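Side-chain contacts in Cys-Gly metallodipeptidase DUG1 (Saccharomyces cerevisiae, PDB 4G1P), which hydrolyses the dipeptide Cys-Gly as a metal-dependent M20A peptidase and serves as the catalytic component of the complex that degrades glutathione: residues D60-D65 with N187-G192; Q106-E111 with T116-L121; E180-E185 with D431-S436. All coordinates share one frame; numbering follows the deposited sequence.

Contact 1 and contact 3 are neighbours, with centres 11 Å apart, on the same side of the chain's centre. Contact 1 joins strand 61-64, an outer strand of the six-stranded mixed sheet, to the loop between helix 178-185 and strand 195-198; contact 3 packs helix 178-185 against the end of helix 426-433, just before the other outer strand, 437-439. Their segments alternate along the chain, and they touch where Phe190 packs on Leu433 and Val64 on Leu181. Contact 2, in the loop between strands 96-102 and 122-124, is nested in sequence inside contact 1; its centre is about 33 Å from that of contact 1 and 35 Å from that of contact 3, across the chain's centre from the latter.

Contact 1 (D60-D65 with N187-G192); sequences DIKMVD and NGYFKG
Tyr189 reaches from the loop after helix 178-185 to Asp60, at the corner leading into strand 61-64, and to Lys62 on that strand, an edge strand of the mixed sheet in this M20 peptidase. The tyrosine belongs to a type I beta turn running from Gly188 to Lys191, and its CG is anti to the backbone N (chi1 -161°). This extends the ring until its hydroxyl can donate a hydrogen bond to the backbone carbonyl of Asp60. The carboxylate of Asp60 comes from the opposite direction and lies obliquely by the ring, the two planes 23° apart, with OD2 3.3 Å from CE2 of Tyr189. That carboxylate also forms a salt bridge with Arg87, which in turn makes a cation-pi contact with the tyrosine ring and a hydrogen bond to its backbone carbonyl; one arginine therefore serves both sides of the contact. Lys62 adds its CD methylene, sliding past the ring in the opposite direction, 4.0 Å from CE2 of Tyr189. In the hydroxyl bond OH of Tyr189 lies 2.7 Å from O of Asp60; that carbonyl oxygen is in the plane of the tyrosine ring, at its edge, while the hydroxyl stands 37° out of the carbonyl plane.

Contact 2 (Q106-E111 with T116-L121); sequences QPAQLE and TEPFKL
Pro118 packs its ring against Ala108 and the backbone leading into Leu110, bringing together two limbs of the loop between strands 96-102 and 122-124. The methyl CB of Ala108 lies 3.6 Å from the methylene CB of Pro118. The CG and CD edge of the same ring runs on beside the next residues, where CD of Pro118 is 3.9 Å from the backbone N of Leu110. A proline suits this place: it occupies the second position of a type I beta turn from Glu117 to Lys120, closed by a bond from Lys120 N to Glu117 O, and its phi of -54° is one the ring favours.

Phe119, the third residue of that turn, carries CG anti to its carbonyl carbon (chi1 -57°), which brings the CE2 edge of the ring to Ala108. The carbonyl O of Ala108 sits near the ring plane, 3.6 Å from CE2 of Phe119, and CB of Ala108 is 4.0 Å from the same carbon. At the other end Leu110 extends its side chain, CG anti to the backbone N, and sets CD1 3.8 Å from the carbonyl O of Thr116. Replacing Pro118 with a glycine would probably leave the Ala108 methyl without its main apolar partner and free the turn to flex.

The loop flanks the metal site: Gln106 NE2 bonds Glu172, a zinc ligand, and the Phe119 side chain is about 10 Å from that of Asp104, probably an active-site residue. Arg133 bonds to Pro107 O and, through main-chain atoms, to Pro118. Between the two limbs themselves the contact is thus apolar fit, and polar fastening comes from Arg133 and the turn's own bond.

Contact 3 (E180-E185 with D431-S436); sequences ELIKKE and DALNTS
Ile182 and Lys183, adjacent residues on helix 178-185, both touch the methyl group of Ala432 near the end of helix 426-433. Ala432 points its CB toward the first helix, whereas both partners leave their own backbone at an angle to the contact and carry their ends away from it. The meeting is therefore made by a branch methyl of the isoleucine and the CG methylene of the lysine. In Ile182 the branch that touches is CG2, set anti to the backbone N, and it lies 3.9 Å from CB of Ala432; CG1, beside the backbone N, leads elsewhere. Lys183 contributes its CG, 4.2 Å from CB of Ala432, and from there the chain runs on extended to NZ, which forms a weak, long ion pair with Asp179.

The small alanine lets the backbones come close, with the CA atoms of Lys183 and Ala432 only 5.5 Å apart. Leu433 follows with a branch turned inward, its CD2 4.4 Å from CG2 of Ile182, so that one isoleucine methyl faces two successive residues of the other helix. The same leucine also packs on Ala186 and Val196, while Ile182 reaches Ile425, Thr428 and Phe429, extending the apolar contact. Just past Leu433 the helix ends: Asn434 takes a positive phi of 49°, and the chain turns away into strand 437-439, where Ser436 pairs with Val196 of the neighbouring strand. Two helices packed on each other beside the mixed sheet that holds parallel strands 195-198 and 437-439 fit the alpha/beta scaffold of the M20 catalytic domain.

Contact 1 (D60-D65 with N187-G192)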
ATOM      1  N   ASP A  60     -38.883  -9.223  20.235  1.00 24.16           N
ATOM      2  CA  ASP A  60     -38.097  -8.330  21.082  1.00 27.04           C
ATOM      3  C   ASP A  60     -36.832  -7.899  20.338  1.00 29.52           C
ATOM      4  O   ASP A  60     -35.753  -7.804  20.920  1.00 29.82           O
ATOM      5  CB  ASP A  60     -37.760  -9.003  22.423  1.00 28.49           C
ATOM      6  CG  ASP A  60     -37.307  -8.011  23.492  1.00 29.63           C
ATOM      7  OD1 ASP A  60     -37.550  -6.801  23.328  1.00 30.50           O
ATOM      8  OD2 ASP A  60     -36.718  -8.440  24.507  1.00 32.07           O
ATOM      9  N   ILE A  61     -36.980  -7.643  19.043  1.00 24.89           N
ATOM     10  CA  ILE A  61     -35.850  -7.300  18.204  1.00 24.23           C
ATOM     11  C   ILE A  61     -35.351  -5.890  18.501  1.00 28.57           C
ATOM     12  O   ILE A  61     -36.126  -4.943  18.549  1.00 33.02           O
ATOM     13  CB  ILE A  61     -36.207  -7.447  16.722  1.00 24.99           C
ATOM     14  CG1 ILE A  61     -36.714  -8.872  16.470  1.00 25.85           C
ATOM     15  CG2 ILE A  61     -34.991  -7.132  15.849  1.00 22.46           C
ATOM     16  CD1 ILE A  61     -37.029  -9.199  15.012  1.00 23.15           C
ATOM     17  N   LYS A  62     -34.051  -5.757  18.721  1.00 27.76           N
ATOM     18  CA  LYS A  62     -33.478  -4.460  19.037  1.00 28.42           C
ATOM     19  C   LYS A  62     -32.205  -4.185  18.231  1.00 30.86           C
ATOM     20  O   LYS A  62     -31.211  -4.903  18.338  1.00 30.11           O
ATOM     21  CB  LYS A  62     -33.203  -4.340  20.543  1.00 27.46           C
ATOM     22  CG  LYS A  62     -34.449  -4.147  21.418  1.00 33.02           C
ATOM     23  CD  LYS A  62     -34.061  -3.801  22.874  1.00 42.68           C
ATOM     24  CE  LYS A  62     -33.002  -2.673  22.943  1.00 45.87           C
ATOM     25  NZ  LYS A  62     -32.499  -2.358  24.332  1.00 49.77           N
ATOM     26  N   MET A  63     -32.252  -3.137  17.416  1.00 29.64           N
ATOM     27  CA  MET A  63     -31.079  -2.672  16.704  1.00 27.15           C
ATOM     28  C   MET A  63     -30.350  -1.672  17.584  1.00 28.31           C
ATOM     29  O   MET A  63     -30.644  -0.477  17.569  1.00 30.13           O
ATOM     30  CB  MET A  63     -31.505  -2.027  15.394  1.00 24.94           C
ATOM     31  CG  MET A  63     -32.506  -2.880  14.646  1.00 32.86           C
ATOM     32  SD  MET A  63     -31.882  -4.529  14.218  1.00 50.93           S
ATOM     33  CE  MET A  63     -30.972  -4.183  12.707  1.00 25.07           C
ATOM     34  N   VAL A  64     -29.403  -2.163  18.366  1.00 24.16           N
ATOM     35  CA  VAL A  64     -28.798  -1.335  19.392  1.00 23.34           C
ATOM     36  C   VAL A  64     -27.691  -0.463  18.825  1.00 23.75           C
ATOM     37  O   VAL A  64     -26.784  -0.962  18.172  1.00 24.85           O
ATOM     38  CB  VAL A  64     -28.240  -2.206  20.516  1.00 22.78           C
ATOM     39  CG1 VAL A  64     -27.582  -1.347  21.575  1.00 20.85           C
ATOM     40  CG2 VAL A  64     -29.354  -3.084  21.105  1.00 21.74           C
ATOM     41  N   ASP A  65     -27.767   0.838  19.087  1.00 30.22           N
ATOM     42  CA  ASP A  65     -26.783   1.802  18.599  1.00 26.52           C
ATOM     43  C   ASP A  65     -25.673   1.971  19.592  1.00 25.20           C
ATOM     44  O   ASP A  65     -25.902   2.518  20.656  1.00 29.34           O
ATOM     45  CB  ASP A  65     -27.452   3.156  18.450  1.00 30.06           C
ATOM     46  CG  ASP A  65     -26.665   4.118  17.588  1.00 36.04           C
ATOM     47  OD1 ASP A  65     -25.424   4.196  17.731  1.00 34.90           O
ATOM     48  OD2 ASP A  65     -27.304   4.812  16.762  1.00 37.46           O
ATOM     49  N   ASN A 187     -27.547  -7.528  33.310  1.00 34.36           N
ATOM     50  CA  ASN A 187     -28.686  -7.627  34.214  1.00 40.09           C
ATOM     51  C   ASN A 187     -29.905  -7.004  33.567  1.00 42.59           C
ATOM     52  O   ASN A 187     -30.840  -6.568  34.248  1.00 40.03           O
ATOM     53  CB  ASN A 187     -28.383  -6.957  35.559  1.00 46.82           C
ATOM     54  CG  ASN A 187     -27.484  -5.733  35.415  1.00 53.38           C
ATOM     55  OD1 ASN A 187     -27.052  -5.395  34.308  1.00 52.97           O
ATOM     56  ND2 ASN A 187     -27.198  -5.063  36.536  1.00 50.76           N
ATOM     57  N   GLY A 188     -29.871  -6.968  32.235  1.00 41.66           N
ATOM     58  CA  GLY A 188     -30.929  -6.398  31.424  1.00 31.85           C
ATOM     59  C   GLY A 188     -31.361  -7.391  30.372  1.00 33.39           C
ATOM     60  O   GLY A 188     -31.944  -8.427  30.705  1.00 32.76           O
ATOM     61  N   TYR A 189     -31.064  -7.093  29.106  1.00 31.86           N
ATOM     62  CA  TYR A 189     -31.497  -7.957  28.007  1.00 28.00           C
ATOM     63  C   TYR A 189     -30.964  -9.378  28.159  1.00 27.23           C
ATOM     64  O   TYR A 189     -31.619 -10.316  27.742  1.00 27.87           O
ATOM     65  CB  TYR A 189     -31.094  -7.379  26.648  1.00 28.00           C
ATOM     66  CG  TYR A 189     -31.872  -7.930  25.482  1.00 23.82           C
ATOM     67  CD1 TYR A 189     -31.587  -9.182  24.961  1.00 26.40           C
ATOM     68  CD2 TYR A 189     -32.883  -7.190  24.890  1.00 24.39           C
ATOM     69  CE1 TYR A 189     -32.305  -9.697  23.894  1.00 25.98           C
ATOM     70  CE2 TYR A 189     -33.607  -7.692  23.815  1.00 24.10           C
ATOM     71  CZ  TYR A 189     -33.314  -8.947  23.327  1.00 26.49           C
ATOM     72  OH  TYR A 189     -34.026  -9.459  22.272  1.00 26.01           O
ATOM     73  N   PHE A 190     -29.794  -9.533  28.778  1.00 26.32           N
ATOM     74  CA  PHE A 190     -29.152 -10.837  28.910  1.00 24.76           C
ATOM     75  C   PHE A 190     -29.322 -11.488  30.288  1.00 34.92           C
ATOM     76  O   PHE A 190     -28.632 -12.468  30.596  1.00 31.71           O
ATOM     77  CB  PHE A 190     -27.663 -10.705  28.632  1.00 28.98           C
ATOM     78  CG  PHE A 190     -27.347 -10.233  27.249  1.00 31.05           C
ATOM     79  CD1 PHE A 190     -28.100 -10.662  26.167  1.00 27.57           C
ATOM     80  CD2 PHE A 190     -26.302  -9.351  27.028  1.00 29.63           C
ATOM     81  CE1 PHE A 190     -27.806 -10.234  24.888  1.00 25.56           C
ATOM     82  CE2 PHE A 190     -26.004  -8.923  25.749  1.00 31.50           C
ATOM     83  CZ  PHE A 190     -26.758  -9.366  24.675  1.00 23.88           C
ATOM     84  N   LYS A 191     -30.237 -10.957  31.103  1.00 35.90           N
ATOM     85  CA  LYS A 191     -30.365 -11.377  32.498  1.00 35.39           C
ATOM     86  C   LYS A 191     -30.570 -12.880  32.690  1.00 35.74           C
ATOM     87  O   LYS A 191     -29.950 -13.484  33.570  1.00 41.07           O
ATOM     88  CB  LYS A 191     -31.452 -10.579  33.237  1.00 37.19           C
ATOM     89  CG  LYS A 191     -32.879 -11.089  33.074  1.00 36.32           C
ATOM     90  CD  LYS A 191     -33.856 -10.255  33.910  1.00 47.38           C
ATOM     91  CE  LYS A 191     -35.330 -10.580  33.611  1.00 52.20           C
ATOM     92  NZ  LYS A 191     -35.829 -11.839  34.263  1.00 45.87           N
ATOM     93  N   GLY A 192     -31.401 -13.499  31.862  1.00 27.20           N
ATOM     94  CA  GLY A 192     -31.735 -14.893  32.091  1.00 31.99           C
ATOM     95  C   GLY A 192     -30.856 -15.932  31.413  1.00 33.16           C
ATOM     96  O   GLY A 192     -31.152 -17.129  31.470  1.00 34.62           O
TER

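Contact 2 (Q106-E111 with T116-L121)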
ATOM      1  N   GLN A 106     -14.457  -8.921   6.057  1.00 17.71           N
ATOM      2  CA  GLN A 106     -13.209  -8.387   5.512  1.00 18.20           C
ATOM      3  C   GLN A 106     -13.399  -7.784   4.115  1.00 17.77           C
ATOM      4  O   GLN A 106     -14.277  -8.202   3.378  1.00 17.72           O
ATOM      5  CB  GLN A 106     -12.158  -9.494   5.457  1.00 17.57           C
ATOM      6  CG  GLN A 106     -11.609  -9.902   6.810  1.00 18.24           C
ATOM      7  CD  GLN A 106     -10.662  -8.869   7.380  1.00 22.90           C
ATOM      8  OE1 GLN A 106      -9.737  -8.432   6.701  1.00 26.35           O
ATOM      9  NE2 GLN A 106     -10.895  -8.458   8.628  1.00 21.91           N
ATOM     10  N   PRO A 107     -12.588  -6.777   3.755  1.00 19.10           N
ATOM     11  CA  PRO A 107     -12.665  -6.260   2.385  1.00 18.44           C
ATOM     12  C   PRO A 107     -12.312  -7.339   1.372  1.00 21.06           C
ATOM     13  O   PRO A 107     -11.633  -8.312   1.711  1.00 19.66           O
ATOM     14  CB  PRO A 107     -11.595  -5.155   2.354  1.00 13.68           C
ATOM     15  CG  PRO A 107     -10.741  -5.398   3.538  1.00 18.86           C
ATOM     16  CD  PRO A 107     -11.626  -6.019   4.570  1.00 19.41           C
ATOM     17  N   ALA A 108     -12.765  -7.153   0.138  1.00 19.92           N
ATOM     18  CA  ALA A 108     -12.468  -8.079  -0.933  1.00 18.68           C
ATOM     19  C   ALA A 108     -12.654  -7.424  -2.294  1.00 22.40           C
ATOM     20  O   ALA A 108     -13.579  -6.635  -2.511  1.00 22.61           O
ATOM     21  CB  ALA A 108     -13.342  -9.310  -0.819  1.00 15.72           C
ATOM     22  N   GLN A 109     -11.762  -7.770  -3.210  1.00 24.30           N
ATOM     23  CA  GLN A 109     -11.850  -7.330  -4.594  1.00 27.55           C
ATOM     24  C   GLN A 109     -11.414  -8.464  -5.484  1.00 23.91           C
ATOM     25  O   GLN A 109     -10.508  -9.225  -5.130  1.00 20.07           O
ATOM     26  CB  GLN A 109     -10.912  -6.164  -4.852  1.00 27.60           C
ATOM     27  CG  GLN A 109     -11.423  -4.824  -4.412  1.00 33.66           C
ATOM     28  CD  GLN A 109     -10.452  -3.741  -4.812  1.00 47.67           C
ATOM     29  OE1 GLN A 109      -9.286  -4.026  -5.096  1.00 41.61           O
ATOM     30  NE2 GLN A 109     -10.925  -2.499  -4.866  1.00 53.61           N
ATOM     31  N   LEU A 110     -12.057  -8.556  -6.640  1.00 18.98           N
ATOM     32  CA  LEU A 110     -11.720  -9.546  -7.640  1.00 19.53           C
ATOM     33  C   LEU A 110     -10.224  -9.516  -7.945  1.00 25.17           C
ATOM     34  O   LEU A 110      -9.542 -10.545  -7.921  1.00 24.21           O
ATOM     35  CB  LEU A 110     -12.510  -9.259  -8.904  1.00 20.43           C
ATOM     36  CG  LEU A 110     -12.168 -10.101 -10.126  1.00 27.42           C
ATOM     37  CD1 LEU A 110     -12.559 -11.561  -9.907  1.00 22.38           C
ATOM     38  CD2 LEU A 110     -12.860  -9.509 -11.348  1.00 24.19           C
ATOM     39  N   GLU A 111      -9.707  -8.321  -8.182  1.00 21.10           N
ATOM     40  CA  GLU A 111      -8.333  -8.167  -8.619  1.00 21.52           C
ATOM     41  C   GLU A 111      -7.320  -8.661  -7.597  1.00 25.06           C
ATOM     42  O   GLU A 111      -6.138  -8.807  -7.923  1.00 25.01           O
ATOM     43  CB  GLU A 111      -8.051  -6.713  -8.994  1.00 24.55           C
ATOM     44  CG  GLU A 111      -8.870  -6.194 -10.184  1.00 29.85           C
ATOM     45  CD  GLU A 111     -10.368  -6.034  -9.866  1.00 41.63           C
ATOM     46  OE1 GLU A 111     -10.719  -5.954  -8.655  1.00 31.27           O
ATOM     47  OE2 GLU A 111     -11.184  -6.004 -10.830  1.00 39.78           O
ATOM     48  N   THR A 116     -13.808 -15.806  -8.562  1.00 27.87           N
ATOM     49  CA  THR A 116     -15.174 -15.359  -8.768  1.00 27.77           C
ATOM     50  C   THR A 116     -15.286 -14.023  -8.095  1.00 21.52           C
ATOM     51  O   THR A 116     -14.409 -13.629  -7.353  1.00 25.39           O
ATOM     52  CB  THR A 116     -16.188 -16.299  -8.082  1.00 26.16           C
ATOM     53  OG1 THR A 116     -15.707 -16.635  -6.780  1.00 19.45           O
ATOM     54  CG2 THR A 116     -16.341 -17.569  -8.863  1.00 26.10           C
ATOM     55  N   GLU A 117     -16.379 -13.334  -8.332  1.00 20.59           N
ATOM     56  CA  GLU A 117     -16.594 -12.047  -7.718  1.00 21.07           C
ATOM     57  C   GLU A 117     -16.994 -12.243  -6.257  1.00 22.13           C
ATOM     58  O   GLU A 117     -18.018 -12.867  -5.963  1.00 19.87           O
ATOM     59  CB  GLU A 117     -17.672 -11.331  -8.509  1.00 26.32           C
ATOM     60  CG  GLU A 117     -17.574 -11.697  -9.983  1.00 33.19           C
ATOM     61  CD  GLU A 117     -18.623 -11.030 -10.835  1.00 48.82           C
ATOM     62  OE1 GLU A 117     -18.668  -9.778 -10.823  1.00 54.80           O
ATOM     63  OE2 GLU A 117     -19.396 -11.757 -11.513  1.00 48.58           O
ATOM     64  N   PRO A 118     -16.179 -11.705  -5.338  1.00 21.89           N
ATOM     65  CA  PRO A 118     -16.273 -11.968  -3.898  1.00 19.15           C
ATOM     66  C   PRO A 118     -17.649 -11.708  -3.296  1.00 19.61           C
ATOM     67  O   PRO A 118     -18.022 -12.393  -2.334  1.00 16.95           O
ATOM     68  CB  PRO A 118     -15.214 -11.040  -3.295  1.00 19.54           C
ATOM     69  CG  PRO A 118     -14.903 -10.034  -4.366  1.00 20.20           C
ATOM     70  CD  PRO A 118     -15.093 -10.762  -5.652  1.00 20.15           C
ATOM     71  N   PHE A 119     -18.412 -10.772  -3.856  1.00 19.43           N
ATOM     72  CA  PHE A 119     -19.751 -10.536  -3.315  1.00 21.55           C
ATOM     73  C   PHE A 119     -20.867 -11.049  -4.196  1.00 19.88           C
ATOM     74  O   PHE A 119     -21.999 -10.631  -4.057  1.00 26.44           O
ATOM     75  CB  PHE A 119     -19.970  -9.071  -2.936  1.00 19.02           C
ATOM     76  CG  PHE A 119     -18.967  -8.560  -1.948  1.00 20.13           C
ATOM     77  CD1 PHE A 119     -19.152  -8.755  -0.589  1.00 20.17           C
ATOM     78  CD2 PHE A 119     -17.818  -7.924  -2.375  1.00 18.27           C
ATOM     79  CE1 PHE A 119     -18.224  -8.300   0.322  1.00 17.62           C
ATOM     80  CE2 PHE A 119     -16.887  -7.471  -1.470  1.00 18.25           C
ATOM     81  CZ  PHE A 119     -17.092  -7.654  -0.118  1.00 17.40           C
ATOM     82  N   LYS A 120     -20.543 -11.947  -5.110  1.00 19.34           N
ATOM     83  CA  LYS A 120     -21.571 -12.736  -5.757  1.00 22.70           C
ATOM     84  C   LYS A 120     -21.373 -14.148  -5.255  1.00 18.85           C
ATOM     85  O   LYS A 120     -20.403 -14.798  -5.613  1.00 21.65           O
ATOM     86  CB  LYS A 120     -21.442 -12.692  -7.284  1.00 27.69           C
ATOM     87  CG  LYS A 120     -21.511 -11.298  -7.894  1.00 32.18           C
ATOM     88  CD  LYS A 120     -22.805 -10.561  -7.527  1.00 40.64           C
ATOM     89  CE  LYS A 120     -23.950 -10.892  -8.483  1.00 49.22           C
ATOM     90  NZ  LYS A 120     -25.282 -10.463  -7.961  1.00 44.90           N
ATOM     91  N   LEU A 121     -22.273 -14.620  -4.408  1.00 18.89           N
ATOM     92  CA  LEU A 121     -22.138 -15.956  -3.847  1.00 18.65           C
ATOM     93  C   LEU A 121     -22.324 -17.031  -4.922  1.00 19.55           C
ATOM     94  O   LEU A 121     -23.412 -17.188  -5.462  1.00 19.65           O
ATOM     95  CB  LEU A 121     -23.156 -16.177  -2.720  1.00 16.48           C
ATOM     96  CG  LEU A 121     -23.040 -17.572  -2.105  1.00 15.74           C
ATOM     97  CD1 LEU A 121     -21.807 -17.622  -1.201  1.00 15.02           C
ATOM     98  CD2 LEU A 121     -24.301 -17.969  -1.369  1.00 16.80           C
TER

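Contact 3 (E180-E185 with D431-S436)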
ATOM      1  N   GLU A 180     -18.791  -2.907  26.309  1.00 31.88           N
ATOM      2  CA  GLU A 180     -19.645  -2.144  27.205  1.00 31.63           C
ATOM      3  C   GLU A 180     -21.088  -2.607  27.147  1.00 34.77           C
ATOM      4  O   GLU A 180     -21.770  -2.676  28.180  1.00 34.39           O
ATOM      5  CB  GLU A 180     -19.577  -0.663  26.875  1.00 33.60           C
ATOM      6  CG  GLU A 180     -18.185  -0.092  26.937  1.00 40.50           C
ATOM      7  CD  GLU A 180     -18.082   1.244  26.217  1.00 53.19           C
ATOM      8  OE1 GLU A 180     -18.933   2.126  26.471  1.00 52.03           O
ATOM      9  OE2 GLU A 180     -17.153   1.403  25.391  1.00 53.66           O
ATOM     10  N   LEU A 181     -21.555  -2.927  25.943  1.00 32.28           N
ATOM     11  CA  LEU A 181     -22.943  -3.335  25.767  1.00 30.20           C
ATOM     12  C   LEU A 181     -23.283  -4.580  26.574  1.00 31.06           C
ATOM     13  O   LEU A 181     -24.315  -4.641  27.236  1.00 32.04           O
ATOM     14  CB  LEU A 181     -23.265  -3.571  24.296  1.00 24.90           C
ATOM     15  CG  LEU A 181     -24.727  -3.969  24.101  1.00 26.20           C
ATOM     16  CD1 LEU A 181     -25.632  -2.919  24.728  1.00 25.53           C
ATOM     17  CD2 LEU A 181     -25.060  -4.166  22.628  1.00 27.52           C
ATOM     18  N   ILE A 182     -22.406  -5.572  26.512  1.00 29.85           N
ATOM     19  CA  ILE A 182     -22.640  -6.826  27.199  1.00 30.56           C
ATOM     20  C   ILE A 182     -22.680  -6.605  28.705  1.00 31.05           C
ATOM     21  O   ILE A 182     -23.608  -7.051  29.380  1.00 29.29           O
ATOM     22  CB  ILE A 182     -21.568  -7.840  26.816  1.00 27.84           C
ATOM     23  CG1 ILE A 182     -21.799  -8.280  25.376  1.00 30.35           C
ATOM     24  CG2 ILE A 182     -21.596  -9.030  27.738  1.00 28.17           C
ATOM     25  CD1 ILE A 182     -20.527  -8.458  24.609  1.00 36.68           C
ATOM     26  N   LYS A 183     -21.686  -5.887  29.220  1.00 30.98           N
ATOM     27  CA  LYS A 183     -21.627  -5.571  30.642  1.00 30.93           C
ATOM     28  C   LYS A 183     -22.833  -4.761  31.077  1.00 32.96           C
ATOM     29  O   LYS A 183     -23.391  -5.010  32.145  1.00 37.80           O
ATOM     30  CB  LYS A 183     -20.361  -4.794  30.975  1.00 25.71           C
ATOM     31  CG  LYS A 183     -19.104  -5.602  30.904  1.00 29.48           C
ATOM     32  CD  LYS A 183     -17.893  -4.691  30.947  1.00 33.97           C
ATOM     33  CE  LYS A 183     -16.599  -5.473  30.851  1.00 36.51           C
ATOM     34  NZ  LYS A 183     -15.454  -4.584  30.490  1.00 49.08           N
ATOM     35  N   LYS A 184     -23.230  -3.795  30.250  1.00 30.18           N
ATOM     36  CA  LYS A 184     -24.368  -2.932  30.556  1.00 31.08           C
ATOM     37  C   LYS A 184     -25.655  -3.723  30.572  1.00 33.32           C
ATOM     38  O   LYS A 184     -26.609  -3.375  31.258  1.00 40.40           O
ATOM     39  CB  LYS A 184     -24.498  -1.812  29.519  1.00 38.26           C
ATOM     40  CG  LYS A 184     -25.809  -1.011  29.608  1.00 44.04           C
ATOM     41  CD  LYS A 184     -25.974  -0.026  28.454  1.00 42.54           C
ATOM     42  CE  LYS A 184     -27.111   0.952  28.697  1.00 35.21           C
ATOM     43  NZ  LYS A 184     -26.729   2.302  28.184  1.00 44.73           N
ATOM     44  N   GLU A 185     -25.685  -4.804  29.816  1.00 34.92           N
ATOM     45  CA  GLU A 185     -26.940  -5.490  29.603  1.00 34.28           C
ATOM     46  C   GLU A 185     -26.965  -6.849  30.277  1.00 34.57           C
ATOM     47  O   GLU A 185     -27.896  -7.638  30.080  1.00 33.11           O
ATOM     48  CB  GLU A 185     -27.194  -5.614  28.112  1.00 34.92           C
ATOM     49  CG  GLU A 185     -28.631  -5.428  27.750  1.00 38.62           C
ATOM     50  CD  GLU A 185     -29.201  -4.116  28.233  1.00 37.48           C
ATOM     51  OE1 GLU A 185     -28.472  -3.103  28.196  1.00 38.29           O
ATOM     52  OE2 GLU A 185     -30.382  -4.104  28.645  1.00 38.00           O
ATOM     53  N   ASP A 431     -17.321 -13.812  31.653  1.00 27.37           N
ATOM     54  CA  ASP A 431     -17.227 -13.084  32.910  1.00 28.00           C
ATOM     55  C   ASP A 431     -18.448 -12.228  33.237  1.00 33.01           C
ATOM     56  O   ASP A 431     -18.947 -12.271  34.359  1.00 36.75           O
ATOM     57  CB  ASP A 431     -15.969 -12.220  32.930  1.00 28.18           C
ATOM     58  CG  ASP A 431     -14.693 -13.045  33.009  1.00 34.81           C
ATOM     59  OD1 ASP A 431     -14.776 -14.301  33.022  1.00 35.56           O
ATOM     60  OD2 ASP A 431     -13.603 -12.433  33.047  1.00 33.75           O
ATOM     61  N   ALA A 432     -18.929 -11.450  32.271  1.00 27.74           N
ATOM     62  CA  ALA A 432     -20.040 -10.544  32.522  1.00 22.20           C
ATOM     63  C   ALA A 432     -21.342 -11.276  32.827  1.00 32.57           C
ATOM     64  O   ALA A 432     -22.141 -10.819  33.645  1.00 33.90           O
ATOM     65  CB  ALA A 432     -20.235  -9.595  31.350  1.00 25.85           C
ATOM     66  N   LEU A 433     -21.565 -12.404  32.159  1.00 30.84           N
ATOM     67  CA  LEU A 433     -22.821 -13.118  32.307  1.00 27.17           C
ATOM     68  C   LEU A 433     -22.674 -14.256  33.304  1.00 32.32           C
ATOM     69  O   LEU A 433     -23.667 -14.816  33.778  1.00 36.38           O
ATOM     70  CB  LEU A 433     -23.306 -13.658  30.954  1.00 26.84           C
ATOM     71  CG  LEU A 433     -23.603 -12.663  29.825  1.00 29.96           C
ATOM     72  CD1 LEU A 433     -24.364 -13.349  28.689  1.00 23.63           C
ATOM     73  CD2 LEU A 433     -24.338 -11.397  30.320  1.00 25.35           C
ATOM     74  N   ASN A 434     -21.425 -14.579  33.623  1.00 31.28           N
ATOM     75  CA  ASN A 434     -21.090 -15.743  34.445  1.00 34.46           C
ATOM     76  C   ASN A 434     -21.771 -17.026  33.998  1.00 31.48           C
ATOM     77  O   ASN A 434     -22.561 -17.606  34.732  1.00 32.78           O
ATOM     78  CB  ASN A 434     -21.324 -15.465  35.930  1.00 35.29           C
ATOM     79  CG  ASN A 434     -20.406 -14.369  36.463  1.00 45.63           C
ATOM     80  OD1 ASN A 434     -20.849 -13.243  36.699  1.00 47.97           O
ATOM     81  ND2 ASN A 434     -19.116 -14.690  36.640  1.00 42.15           N
ATOM     82  N   THR A 435     -21.468 -17.437  32.772  1.00 27.59           N
ATOM     83  CA  THR A 435     -21.907 -18.714  32.235  1.00 26.30           C
ATOM     84  C   THR A 435     -20.728 -19.327  31.504  1.00 24.37           C
ATOM     85  O   THR A 435     -19.684 -18.694  31.369  1.00 26.01           O
ATOM     86  CB  THR A 435     -23.035 -18.545  31.216  1.00 26.33           C
ATOM     87  OG1 THR A 435     -22.698 -17.480  30.315  1.00 31.43           O
ATOM     88  CG2 THR A 435     -24.339 -18.220  31.914  1.00 31.85           C
ATOM     89  N   SER A 436     -20.898 -20.553  31.025  1.00 18.20           N
ATOM     90  CA  SER A 436     -19.891 -21.171  30.190  1.00 19.32           C
ATOM     91  C   SER A 436     -20.061 -20.710  28.747  1.00 21.65           C
ATOM     92  O   SER A 436     -21.145 -20.297  28.339  1.00 22.29           O
ATOM     93  CB  SER A 436     -20.014 -22.680  30.248  1.00 18.91           C
ATOM     94  OG  SER A 436     -21.293 -23.078  29.797  1.00 25.67           O
TER